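Local coordinates for rhodopsin (Rubrobacter xylanophilus, PDB 6KFQ), which binds retinal within a bundle of transmembrane helices and pumps protons across the membrane in response to light, at residues A3-I8 against E197-M202; R165-L170 against V210-L215; V173-Y178 against L206-G211. All blocks are in the same frame, centred on the assembly; numbering follows the deposited sequence.

Interaction 1. Residues A3-I8 against E197-M202; sequences ALWLWI and EVFLFM. With MPG ([(Z)-octadec-9-enyl] (2R)-2,3-bis(oxidanyl)propanoate), chain Q.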
loop_
_atom_site.group_PDB
_atom_site.type_symbol
_atom_site.label_atom_id
_atom_site.label_comp_id
_atom_site.label_asym_id
_atom_site.label_seq_id
_atom_site.Cartn_x
_atom_site.Cartn_y
_atom_site.Cartn_z
ATOM N N ALA A 3 -17.996 11.328 -2.916
ATOM C CA ALA A 3 -18.720 10.063 -2.951
ATOM C C ALA A 3 -18.447 9.303 -4.241
ATOM O O ALA A 3 -18.318 8.072 -4.229
ATOM C CB ALA A 3 -20.224 10.304 -2.794
ATOM N N LEU A 4 -18.369 10.015 -5.366
ATOM C CA LEU A 4 -18.098 9.351 -6.635
ATOM C C LEU A 4 -16.773 8.608 -6.588
ATOM O O LEU A 4 -16.696 7.430 -6.953
ATOM C CB LEU A 4 -18.096 10.364 -7.774
ATOM C CG LEU A 4 -17.568 9.800 -9.094
ATOM C CD1 LEU A 4 -18.339 8.537 -9.540
ATOM C CD2 LEU A 4 -17.635 10.869 -10.156
ATOM N N TRP A 5 -15.706 9.284 -6.145
ATOM C CA TRP A 5 -14.398 8.633 -6.135
ATOM C C TRP A 5 -14.353 7.470 -5.155
ATOM O O TRP A 5 -13.635 6.492 -5.391
ATOM C CB TRP A 5 -13.306 9.656 -5.813
ATOM C CG TRP A 5 -13.496 10.957 -6.542
ATOM C CD1 TRP A 5 -13.523 12.211 -5.993
ATOM C CD2 TRP A 5 -13.692 11.133 -7.950
ATOM N NE1 TRP A 5 -13.718 13.150 -6.974
ATOM C CE2 TRP A 5 -13.831 12.518 -8.183
ATOM C CE3 TRP A 5 -13.770 10.257 -9.036
ATOM C CZ2 TRP A 5 -14.044 13.042 -9.453
ATOM C CZ3 TRP A 5 -13.979 10.784 -10.302
ATOM C CH2 TRP A 5 -14.118 12.159 -10.496
ATOM N N LEU A 6 -15.106 7.546 -4.058
ATOM C CA LEU A 6 -15.124 6.432 -3.113
ATOM C C LEU A 6 -15.833 5.217 -3.705
ATOM O O LEU A 6 -15.440 4.072 -3.451
ATOM C CB LEU A 6 -15.788 6.869 -1.808
ATOM C CG LEU A 6 -15.030 7.972 -1.050
ATOM C CD1 LEU A 6 -15.893 8.538 0.078
ATOM C CD2 LEU A 6 -13.693 7.447 -0.506
ATOM N N TRP A 7 -16.883 5.438 -4.493
ATOM C CA TRP A 7 -17.570 4.300 -5.108
ATOM C C TRP A 7 -16.723 3.669 -6.204
ATOM O O TRP A 7 -16.691 2.439 -6.345
ATOM C CB TRP A 7 -18.925 4.736 -5.665
ATOM C CG TRP A 7 -19.999 4.752 -4.635
ATOM C CD1 TRP A 7 -20.693 5.843 -4.190
ATOM C CD2 TRP A 7 -20.514 3.625 -3.910
ATOM N NE1 TRP A 7 -21.604 5.464 -3.236
ATOM C CE2 TRP A 7 -21.517 4.111 -3.043
ATOM C CE3 TRP A 7 -20.218 2.261 -3.900
ATOM C CZ2 TRP A 7 -22.233 3.279 -2.187
ATOM C CZ3 TRP A 7 -20.930 1.432 -3.049
ATOM C CH2 TRP A 7 -21.932 1.944 -2.204
ATOM N N ILE A 8 -16.028 4.495 -6.988
ATOM C CA ILE A 8 -15.095 3.966 -7.975
ATOM C C ILE A 8 -13.992 3.179 -7.285
ATOM O O ILE A 8 -13.614 2.091 -7.732
ATOM C CB ILE A 8 -14.518 5.109 -8.831
ATOM C CG1 ILE A 8 -15.580 5.681 -9.772
ATOM C CG2 ILE A 8 -13.286 4.620 -9.615
ATOM C CD1 ILE A 8 -15.131 6.989 -10.403
ATOM N N GLU A 197 -8.546 15.625 -3.163
ATOM C CA GLU A 197 -7.728 14.737 -2.341
ATOM C C GLU A 197 -8.206 13.290 -2.431
ATOM O O GLU A 197 -7.401 12.360 -2.572
ATOM C CB GLU A 197 -7.751 15.203 -0.886
ATOM C CG GLU A 197 -7.063 14.249 0.066
ATOM C CD GLU A 197 -7.319 14.586 1.522
ATOM O OE1 GLU A 197 -6.993 13.738 2.373
ATOM O OE2 GLU A 197 -7.861 15.677 1.812
ATOM N N VAL A 198 -9.518 13.080 -2.320
ATOM C CA VAL A 198 -10.042 11.718 -2.341
ATOM C C VAL A 198 -9.812 11.081 -3.706
ATOM O O VAL A 198 -9.451 9.903 -3.805
ATOM C CB VAL A 198 -11.527 11.718 -1.939
ATOM C CG1 VAL A 198 -12.176 10.372 -2.227
ATOM C CG2 VAL A 198 -11.646 12.051 -0.448
ATOM N N PHE A 199 -10.021 11.848 -4.779
ATOM C CA PHE A 199 -9.715 11.364 -6.123
ATOM C C PHE A 199 -8.262 10.917 -6.231
ATOM O O PHE A 199 -7.966 9.835 -6.748
ATOM C CB PHE A 199 -10.006 12.465 -7.148
ATOM C CG PHE A 199 -9.542 12.129 -8.541
ATOM C CD1 PHE A 199 -10.252 11.234 -9.318
ATOM C CD2 PHE A 199 -8.390 12.704 -9.063
ATOM C CE1 PHE A 199 -9.827 10.911 -10.600
ATOM C CE2 PHE A 199 -7.963 12.393 -10.346
ATOM C CZ PHE A 199 -8.693 11.491 -11.116
ATOM N N LEU A 200 -7.338 11.747 -5.753
ATOM C CA LEU A 200 -5.925 11.430 -5.901
ATOM C C LEU A 200 -5.573 10.141 -5.173
ATOM O O LEU A 200 -4.896 9.268 -5.732
ATOM C CB LEU A 200 -5.076 12.599 -5.397
ATOM C CG LEU A 200 -5.180 13.811 -6.328
ATOM C CD1 LEU A 200 -4.489 15.028 -5.730
ATOM C CD2 LEU A 200 -4.599 13.477 -7.712
ATOM N N PHE A 201 -6.008 10.008 -3.913
ATOM C CA PHE A 201 -5.739 8.768 -3.187
ATOM C C PHE A 201 -6.391 7.577 -3.880
ATOM O O PHE A 201 -5.841 6.468 -3.852
ATOM C CB PHE A 201 -6.242 8.852 -1.738
ATOM C CG PHE A 201 -5.346 9.616 -0.801
ATOM C CD1 PHE A 201 -3.962 9.422 -0.796
ATOM C CD2 PHE A 201 -5.891 10.511 0.106
ATOM C CE1 PHE A 201 -3.153 10.117 0.090
ATOM C CE2 PHE A 201 -5.086 11.222 0.990
ATOM C CZ PHE A 201 -3.712 11.025 0.980
ATOM N N MET A 202 -7.558 7.781 -4.501
ATOM C CA MET A 202 -8.210 6.677 -5.198
ATOM C C MET A 202 -7.372 6.201 -6.377
ATOM O O MET A 202 -7.207 4.991 -6.577
ATOM C CB MET A 202 -9.615 7.087 -5.656
ATOM C CG MET A 202 -10.346 6.007 -6.464
ATOM S SD MET A 202 -10.008 6.131 -8.235
ATOM C CE MET A 202 -10.796 7.685 -8.635
HETATM C C7 MPG Q . -17.841 19.145 -5.320
HETATM C C8 MPG Q . -16.513 19.582 -5.860
HETATM C C9 MPG Q . -16.130 18.921 -7.149
HETATM C C10 MPG Q . -15.019 18.256 -7.362
HETATM C C11 MPG Q . -14.555 17.660 -8.656
HETATM C C12 MPG Q . -13.244 16.936 -8.540
HETATM C C13 MPG Q . -12.700 16.415 -9.859
HETATM C C14 MPG Q . -11.391 15.671 -9.742
HETATM C C15 MPG Q . -10.797 15.231 -11.064
HETATM C C16 MPG Q . -11.608 14.208 -11.818
HETATM C C17 MPG Q . -10.988 13.755 -13.118
HETATM C C18 MPG Q . -11.704 12.608 -13.786
#

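Interaction 2. Residues R165-L170 against V210-L215; sequences RTLAVL and VGFGLL. With MPG ([(Z)-octadec-9-enyl] (2R)-2,3-bis(oxidanyl)propanoate), chain K; MPG ([(Z)-octadec-9-enyl] (2R)-2,3-bis(oxidanyl)propanoate), chain J.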
loop_
_atom_site.group_PDB
_atom_site.type_symbol
_atom_site.label_atom_id
_atom_site.label_comp_id
_atom_site.label_asym_id
_atom_site.label_seq_id
_atom_site.Cartn_x
_atom_site.Cartn_y
_atom_site.Cartn_z
ATOM N N ARG A 165 11.992 -5.688 -9.693
ATOM C CA ARG A 165 12.424 -4.335 -10.019
ATOM C C ARG A 165 11.258 -3.494 -10.514
ATOM O O ARG A 165 11.128 -2.321 -10.144
ATOM C CB ARG A 165 13.547 -4.392 -11.052
ATOM C CG ARG A 165 14.860 -4.865 -10.446
ATOM C CD ARG A 165 15.830 -5.360 -11.500
ATOM N NE ARG A 165 16.991 -5.998 -10.885
ATOM C CZ ARG A 165 17.802 -6.841 -11.515
ATOM N NH1 ARG A 165 17.573 -7.156 -12.783
ATOM N NH2 ARG A 165 18.834 -7.374 -10.876
ATOM N N THR A 166 10.386 -4.086 -11.330
ATOM C CA THR A 166 9.217 -3.364 -11.815
ATOM C C THR A 166 8.299 -2.964 -10.666
ATOM O O THR A 166 7.874 -1.808 -10.574
ATOM C CB THR A 166 8.466 -4.215 -12.836
ATOM O OG1 THR A 166 9.299 -4.399 -13.982
ATOM C CG2 THR A 166 7.171 -3.523 -13.247
ATOM N N LEU A 167 7.975 -3.913 -9.781
ATOM C CA LEU A 167 7.068 -3.603 -8.682
ATOM C C LEU A 167 7.709 -2.649 -7.684
ATOM O O LEU A 167 7.023 -1.805 -7.092
ATOM C CB LEU A 167 6.638 -4.887 -7.985
ATOM C CG LEU A 167 5.783 -5.838 -8.829
ATOM C CD1 LEU A 167 5.423 -7.052 -8.001
ATOM C CD2 LEU A 167 4.538 -5.139 -9.351
ATOM N N ALA A 168 9.013 -2.787 -7.456
ATOM C CA ALA A 168 9.666 -1.939 -6.464
ATOM C C ALA A 168 9.736 -0.492 -6.939
ATOM O O ALA A 168 9.518 0.432 -6.150
ATOM C CB ALA A 168 11.063 -2.479 -6.140
ATOM N N VAL A 169 10.057 -0.276 -8.215
ATOM C CA VAL A 169 10.054 1.080 -8.757
ATOM C C VAL A 169 8.646 1.644 -8.748
ATOM O O VAL A 169 8.427 2.800 -8.363
ATOM C CB VAL A 169 10.661 1.099 -10.174
ATOM C CG1 VAL A 169 10.502 2.460 -10.799
ATOM C CG2 VAL A 169 12.122 0.738 -10.118
ATOM N N LEU A 170 7.664 0.836 -9.161
ATOM C CA LEU A 170 6.275 1.280 -9.103
ATOM C C LEU A 170 5.886 1.692 -7.691
ATOM O O LEU A 170 5.228 2.718 -7.479
ATOM C CB LEU A 170 5.357 0.160 -9.592
ATOM C CG LEU A 170 3.866 0.469 -9.473
ATOM C CD1 LEU A 170 3.483 1.604 -10.416
ATOM C CD2 LEU A 170 3.034 -0.768 -9.786
ATOM N N VAL A 210 -4.208 -2.652 -7.282
ATOM C CA VAL A 210 -4.670 -3.441 -8.420
ATOM C C VAL A 210 -3.622 -3.461 -9.520
ATOM O O VAL A 210 -3.367 -4.507 -10.117
ATOM C CB VAL A 210 -6.019 -2.907 -8.932
ATOM C CG1 VAL A 210 -6.439 -3.677 -10.201
ATOM C CG2 VAL A 210 -7.077 -3.053 -7.858
ATOM N N GLY A 211 -2.996 -2.317 -9.805
ATOM C CA GLY A 211 -1.927 -2.311 -10.791
ATOM C C GLY A 211 -0.756 -3.172 -10.358
ATOM O O GLY A 211 -0.282 -4.029 -11.108
ATOM N N PHE A 212 -0.270 -2.941 -9.134
ATOM C CA PHE A 212 0.732 -3.804 -8.515
ATOM C C PHE A 212 0.342 -5.275 -8.625
ATOM O O PHE A 212 1.107 -6.096 -9.146
ATOM C CB PHE A 212 0.900 -3.355 -7.052
ATOM C CG PHE A 212 1.948 -4.097 -6.252
ATOM C CD1 PHE A 212 1.665 -5.333 -5.696
ATOM C CD2 PHE A 212 3.168 -3.496 -5.956
ATOM C CE1 PHE A 212 2.608 -5.995 -4.919
ATOM C CE2 PHE A 212 4.114 -4.147 -5.158
ATOM C CZ PHE A 212 3.834 -5.393 -4.652
ATOM N N GLY A 213 -0.868 -5.623 -8.176
ATOM C CA GLY A 213 -1.248 -7.022 -8.121
ATOM C C GLY A 213 -1.397 -7.659 -9.487
ATOM O O GLY A 213 -1.063 -8.833 -9.666
ATOM N N LEU A 214 -1.898 -6.903 -10.464
ATOM C CA LEU A 214 -1.972 -7.412 -11.832
ATOM C C LEU A 214 -0.588 -7.756 -12.363
ATOM O O LEU A 214 -0.388 -8.821 -12.959
ATOM C CB LEU A 214 -2.638 -6.383 -12.735
ATOM C CG LEU A 214 -4.161 -6.386 -12.761
ATOM C CD1 LEU A 214 -4.687 -5.147 -13.471
ATOM C CD2 LEU A 214 -4.654 -7.659 -13.457
ATOM N N LEU A 215 0.378 -6.857 -12.161
ATOM C CA LEU A 215 1.743 -7.104 -12.610
ATOM C C LEU A 215 2.361 -8.294 -11.888
ATOM O O LEU A 215 3.018 -9.132 -12.515
ATOM C CB LEU A 215 2.590 -5.850 -12.403
ATOM C CG LEU A 215 2.206 -4.661 -13.280
ATOM C CD1 LEU A 215 2.986 -3.420 -12.877
ATOM C CD2 LEU A 215 2.409 -4.993 -14.758
HETATM C C15 MPG K . -0.502 -1.931 -14.113
HETATM C C16 MPG K . -0.056 -0.524 -14.425
HETATM C C17 MPG K . 0.463 0.251 -13.247
HETATM C C18 MPG K . 0.853 1.669 -13.594
HETATM C C14 MPG J . 6.529 1.038 -13.807
HETATM C C15 MPG J . 7.434 2.078 -13.195
HETATM C C16 MPG J . 6.731 3.060 -12.289
HETATM C C17 MPG J . 5.654 3.877 -12.951
HETATM C C18 MPG J . 5.027 4.915 -12.050
#

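Interaction 3. Residues V173-Y178 against L206-G211; sequences VLWICY and LLAKVG. With RET (retinal), chain R; MPG ([(Z)-octadec-9-enyl] (2R)-2,3-bis(oxidanyl)propanoate), chain F; MPG ([(Z)-octadec-9-enyl] (2R)-2,3-bis(oxidanyl)propanoate), chain K.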
loop_
_atom_site.group_PDB
_atom_site.type_symbol
_atom_site.label_atom_id
_atom_site.label_comp_id
_atom_site.label_asym_id
_atom_site.label_seq_id
_atom_site.Cartn_x
_atom_site.Cartn_y
_atom_site.Cartn_z
ATOM N N VAL A 173 7.698 5.050 -6.592
ATOM C CA VAL A 173 7.111 6.219 -7.248
ATOM C C VAL A 173 5.749 6.542 -6.652
ATOM O O VAL A 173 5.461 7.694 -6.304
ATOM C CB VAL A 173 7.020 5.995 -8.767
ATOM C CG1 VAL A 173 6.215 7.100 -9.409
ATOM C CG2 VAL A 173 8.429 5.931 -9.371
ATOM N N LEU A 174 4.881 5.538 -6.548
ATOM C CA LEU A 174 3.520 5.794 -6.086
ATOM C C LEU A 174 3.497 6.166 -4.610
ATOM O O LEU A 174 2.772 7.083 -4.211
ATOM C CB LEU A 174 2.634 4.570 -6.345
ATOM C CG LEU A 174 2.303 4.250 -7.806
ATOM C CD1 LEU A 174 1.452 2.998 -7.861
ATOM C CD2 LEU A 174 1.571 5.402 -8.479
ATOM N N TRP A 175 4.289 5.477 -3.782
ATOM C CA TRP A 175 4.202 5.742 -2.351
ATOM C C TRP A 175 4.687 7.141 -2.014
ATOM O O TRP A 175 4.182 7.758 -1.079
ATOM C CB TRP A 175 4.993 4.710 -1.549
ATOM C CG TRP A 175 4.364 3.330 -1.493
ATOM C CD1 TRP A 175 3.623 2.719 -2.471
ATOM C CD2 TRP A 175 4.431 2.397 -0.400
ATOM N NE1 TRP A 175 3.230 1.463 -2.054
ATOM C CE2 TRP A 175 3.722 1.238 -0.793
ATOM C CE3 TRP A 175 5.026 2.427 0.867
ATOM C CZ2 TRP A 175 3.588 0.126 0.042
ATOM C CZ3 TRP A 175 4.895 1.328 1.693
ATOM C CH2 TRP A 175 4.181 0.193 1.282
ATOM N N ILE A 176 5.675 7.649 -2.751
ATOM C CA ILE A 176 6.126 9.018 -2.544
ATOM C C ILE A 176 4.993 10.012 -2.796
ATOM O O ILE A 176 4.934 11.077 -2.168
ATOM C CB ILE A 176 7.356 9.278 -3.426
ATOM C CG1 ILE A 176 8.573 8.566 -2.825
ATOM C CG2 ILE A 176 7.625 10.767 -3.573
ATOM C CD1 ILE A 176 9.755 8.565 -3.729
ATOM N N CYS A 177 4.042 9.665 -3.669
ATOM C CA CYS A 177 2.946 10.597 -3.932
ATOM C C CYS A 177 2.014 10.765 -2.733
ATOM O O CYS A 177 1.353 11.805 -2.617
ATOM C CB CYS A 177 2.138 10.138 -5.150
ATOM S SG CYS A 177 3.095 10.200 -6.683
ATOM N N TYR A 178 1.923 9.766 -1.848
ATOM C CA TYR A 178 0.919 9.831 -0.784
ATOM C C TYR A 178 1.164 10.978 0.182
ATOM O O TYR A 178 0.212 11.725 0.465
ATOM C CB TYR A 178 0.833 8.502 -0.026
ATOM C CG TYR A 178 0.050 7.428 -0.742
ATOM C CD1 TYR A 178 0.633 6.694 -1.760
ATOM C CD2 TYR A 178 -1.267 7.134 -0.382
ATOM C CE1 TYR A 178 -0.073 5.692 -2.413
ATOM C CE2 TYR A 178 -1.980 6.136 -1.027
ATOM C CZ TYR A 178 -1.382 5.423 -2.041
ATOM O OH TYR A 178 -2.086 4.428 -2.693
ATOM N N LEU A 206 -5.588 2.466 -6.471
ATOM C CA LEU A 206 -5.865 1.469 -7.500
ATOM C C LEU A 206 -4.586 1.041 -8.210
ATOM O O LEU A 206 -4.388 -0.148 -8.484
ATOM C CB LEU A 206 -6.888 2.018 -8.493
ATOM C CG LEU A 206 -8.309 2.080 -7.935
ATOM C CD1 LEU A 206 -9.198 2.895 -8.846
ATOM C CD2 LEU A 206 -8.876 0.673 -7.768
ATOM N N LEU A 207 -3.695 1.992 -8.490
ATOM C CA LEU A 207 -2.424 1.647 -9.118
ATOM C C LEU A 207 -1.540 0.848 -8.167
ATOM O O LEU A 207 -0.963 -0.178 -8.547
ATOM C CB LEU A 207 -1.710 2.920 -9.573
ATOM C CG LEU A 207 -2.426 3.734 -10.660
ATOM C CD1 LEU A 207 -1.621 5.004 -10.952
ATOM C CD2 LEU A 207 -2.626 2.895 -11.939
ATOM N N ALA A 208 -1.420 1.309 -6.921
ATOM C CA ALA A 208 -0.517 0.685 -5.959
ATOM C C ALA A 208 -0.995 -0.679 -5.479
ATOM O O ALA A 208 -0.187 -1.422 -4.897
ATOM C CB ALA A 208 -0.319 1.624 -4.756
ATOM N N LYS A 209 -2.265 -1.035 -5.725
ATOM C CA LYS A 209 -2.822 -2.311 -5.284
ATOM C C LYS A 209 -3.295 -3.160 -6.453
ATOM O O LYS A 209 -2.838 -4.298 -6.599
ATOM C CB LYS A 209 -3.975 -2.090 -4.290
ATOM C CG LYS A 209 -3.533 -1.470 -2.945
ATOM C CD LYS A 209 -4.677 -1.344 -1.938
ATOM C CE LYS A 209 -4.158 -0.890 -0.568
ATOM N NZ LYS A 209 -3.946 0.581 -0.497
ATOM N N VAL A 210 -4.208 -2.652 -7.282
ATOM C CA VAL A 210 -4.670 -3.441 -8.420
ATOM C C VAL A 210 -3.622 -3.461 -9.520
ATOM O O VAL A 210 -3.367 -4.507 -10.117
ATOM C CB VAL A 210 -6.019 -2.907 -8.932
ATOM C CG1 VAL A 210 -6.439 -3.677 -10.201
ATOM C CG2 VAL A 210 -7.077 -3.053 -7.858
ATOM N N GLY A 211 -2.996 -2.317 -9.805
ATOM C CA GLY A 211 -1.927 -2.311 -10.791
ATOM C C GLY A 211 -0.756 -3.172 -10.358
ATOM O O GLY A 211 -0.282 -4.029 -11.108
HETATM C C1 RET R . 1.159 9.631 5.086
HETATM C C2 RET R . 1.182 10.973 5.831
HETATM C C3 RET R . 2.402 11.202 6.698
HETATM C C4 RET R . 3.682 11.060 5.897
HETATM C C5 RET R . 3.675 9.897 4.929
HETATM C C6 RET R . 2.567 9.196 4.630
HETATM C C7 RET R . 2.649 8.094 3.682
HETATM C C8 RET R . 1.721 7.167 3.318
HETATM C C9 RET R . 1.830 6.088 2.363
HETATM C C10 RET R . 0.716 5.414 2.024
HETATM C C11 RET R . 0.596 4.315 1.110
HETATM C C12 RET R . -0.580 3.730 0.907
HETATM C C13 RET R . -0.858 2.608 0.039
HETATM C C14 RET R . -2.102 2.072 0.053
HETATM C C15 RET R . -2.579 0.944 -0.695
HETATM C C16 RET R . 0.550 8.590 6.035
HETATM C C17 RET R . 0.199 9.848 3.900
HETATM C C18 RET R . 5.062 9.505 4.496
HETATM C C19 RET R . 3.177 5.781 1.772
HETATM C C20 RET R . 0.262 2.073 -0.807
HETATM C C4 MPG F . 17.553 1.313 -6.831
HETATM C C5 MPG F . 16.492 1.762 -7.807
HETATM C C6 MPG F . 15.680 2.945 -7.337
HETATM C C7 MPG F . 14.569 3.371 -8.290
HETATM C C8 MPG F . 13.871 4.630 -7.875
HETATM C C9 MPG F . 12.744 5.035 -8.774
HETATM C C10 MPG F . 12.113 6.178 -8.671
HETATM C C11 MPG F . 12.468 7.224 -7.659
HETATM C C12 MPG F . 11.816 8.551 -7.894
HETATM C C13 MPG F . 10.331 8.617 -7.573
HETATM C C14 MPG F . 9.733 9.978 -7.838
HETATM C C15 MPG F . 8.307 10.170 -7.379
HETATM C C16 MPG F . 7.774 11.550 -7.678
HETATM C C17 MPG F . 6.426 11.901 -7.108
HETATM C C18 MPG F . 6.000 13.319 -7.413
HETATM C C15 MPG K . -0.502 -1.931 -14.113
HETATM C C16 MPG K . -0.056 -0.524 -14.425
HETATM C C17 MPG K . 0.463 0.251 -13.247
HETATM C C18 MPG K . 0.853 1.669 -13.594
HETATM O O HOH W 1 2.480 -0.559 -4.129
#

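Interaction 1. Residues A3-I8 against E197-M202
This contact belongs to the seven-helix bundle of a microbial rhodopsin, where the first transmembrane helix meets the last. Segments 3-8 and 197-202 run nearly parallel, with axes 8.7 Å apart and a crossing angle of 15°. No hydrogen bond joins them; the contact is aromatic and aliphatic. Trp5 is the centre of it. Its CG lies beside the backbone N and anti to the carbonyl carbon (chi1 -43°), which brings the indole face toward Phe199. Phe199 CG is anti to its backbone N; with the ring turned by chi2, an edge faces the indole in a T-shaped stack. The planes meet at 64°, and Phe199 CD1 comes 3.7 Å from Trp5 CE3. Phe199 CB adds a CH-pi contact, 3.7 Å from the centroid of the five-membered ring of Trp5 and almost straight above it. Leu4 CG lies over the opposite face of the indole, so the ring is held between its own helix and the partner helix. Val198 CG1 sits at the indole edge and also meets Leu6 CD2 at 3.7 Å. On the next turn Met202 bends at chi2 and chi3. This sends CE to within 4.0 Å of Trp5 CE3, while SD packs on Ile8 CG2. The oleyl chain of a bound lipid (MPG, chain Q) follows the outer side of the aromatic pair. Its C16 lies over the face of the Phe199 ring and 3.5 Å from Trp5 CH2. Trp5 NE1 is hydrogen-bonded to Ser195 OG. Helix 32-53 packs against both segments through Tyr49, which touches Leu6 and Met202. Arg71 of helix 70-90 meets Val198, and Val181 of helix 158-184 meets Phe201.

Interaction 2. Residues R165-L170 against V210-L215
Segments 165-170 and 210-215 run antiparallel, at 173° between their directions, with axes 10.3 Å apart. They lie on helices 158-184 and 194-218, neighbours in the seven-helix bundle of a microbial rhodopsin. The CA atoms of Leu167 and Phe212 are the nearest pair. The side chains that meet are apolar, and no hydrogen bond crosses. Leu167 makes the largest single contribution. Its CG is anti to the carbonyl carbon. A chi2 of -179° sets CD1 anti to CA, by Phe212 CZ at the tip of the ring, and puts CD2 on the side that lies over the ring face. This CH-pi contact measures 4.3 Å from Leu167 CD2 to the Phe212 ring centroid. CD2 stands 20° off the ring normal, nearer the border than the centre. Leu167 CB meets Phe212 CE2. Leu167 and Leu215 lie side by side, pointing opposite ways, with Leu167 CD2 3.7 Å from Leu215 CB. Leu170 divides its two methyls. CD2 packs on the backbone of Phe212 and on Leu215 CD1, while CD1 meets the lipid chain MPG of chain J. An alanine at Leu170 would probably loosen this junction, because the methyls on Phe212, Leu215 and the lipid would be gone. Leu82 and Asp85 of helix 70-90 also touch Phe212. A second lipid chain, MPG of chain K, brings its C15 to 3.6 Å from Gly211 CA.

Interaction 3. Residues V173-Y178 against L206-G211
The retinal pocket of this microbial rhodopsin takes one wall from segment 173-178 and its attachment lysine from segment 206-211. The tight part between the helices is small. Leu174, with CG anti to the carbonyl carbon, pushes CD1 against the backbone at Ala208, 3.5 Å from Ala208 N and 3.6 Å from Leu207 CB. Tight packing continues on the pocket side. Lys209 NZ is covalently bonded to retinal C15, the Schiff-base linkage of this family. The face of the Tyr178 ring lies along the polyene, with CE2 3.4 Å from retinal C12. Tyr178 OH is hydrogen-bonded to Asp205 OD1. The Trp175 face bears on the methyl C20, which is 3.3 Å from NE1. The lipid side is looser: Val173 CG2 is 3.8 Å from C13 of one chain (MPG, chain F), Cys177 SG touches the same chain, and Leu207 CD2 meets another (chain K). Helix 194-218 makes a wider, pi-type turn across 206-211, with Gly211 N bonded to Leu206 O. Direct contact of Trp175 with Ala208 is slight, 4.5 Å from NE1 to Ala208 CB. A water bridges them: it accepts from Trp175 NE1 at 3.0 Å and donates to Ala208 O at 2.9 Å.

How the interactions relate
All three contacts use helix 194-218. Interaction 1 sets it against helix 2-23, while interactions 2 and 3 set it against helix 158-184 and share Val210 and Gly211. All are largely buried, but interaction 3 lies nearest the centre of the chain and interaction 1 farthest out. Chemistry follows place. All three are edged by lipid. Interactions 1 and 2 are apolar; the first is built on an aromatic pair, the second mainly on leucines. Interaction 3 adds the covalent chromophore and a bridging water. Interactions 1 and 3 touch where Phe201 packs on Tyr178. Interactions 2 and 3 are joined by a probable backbone hydrogen bond from Phe212 N to Leu207 O.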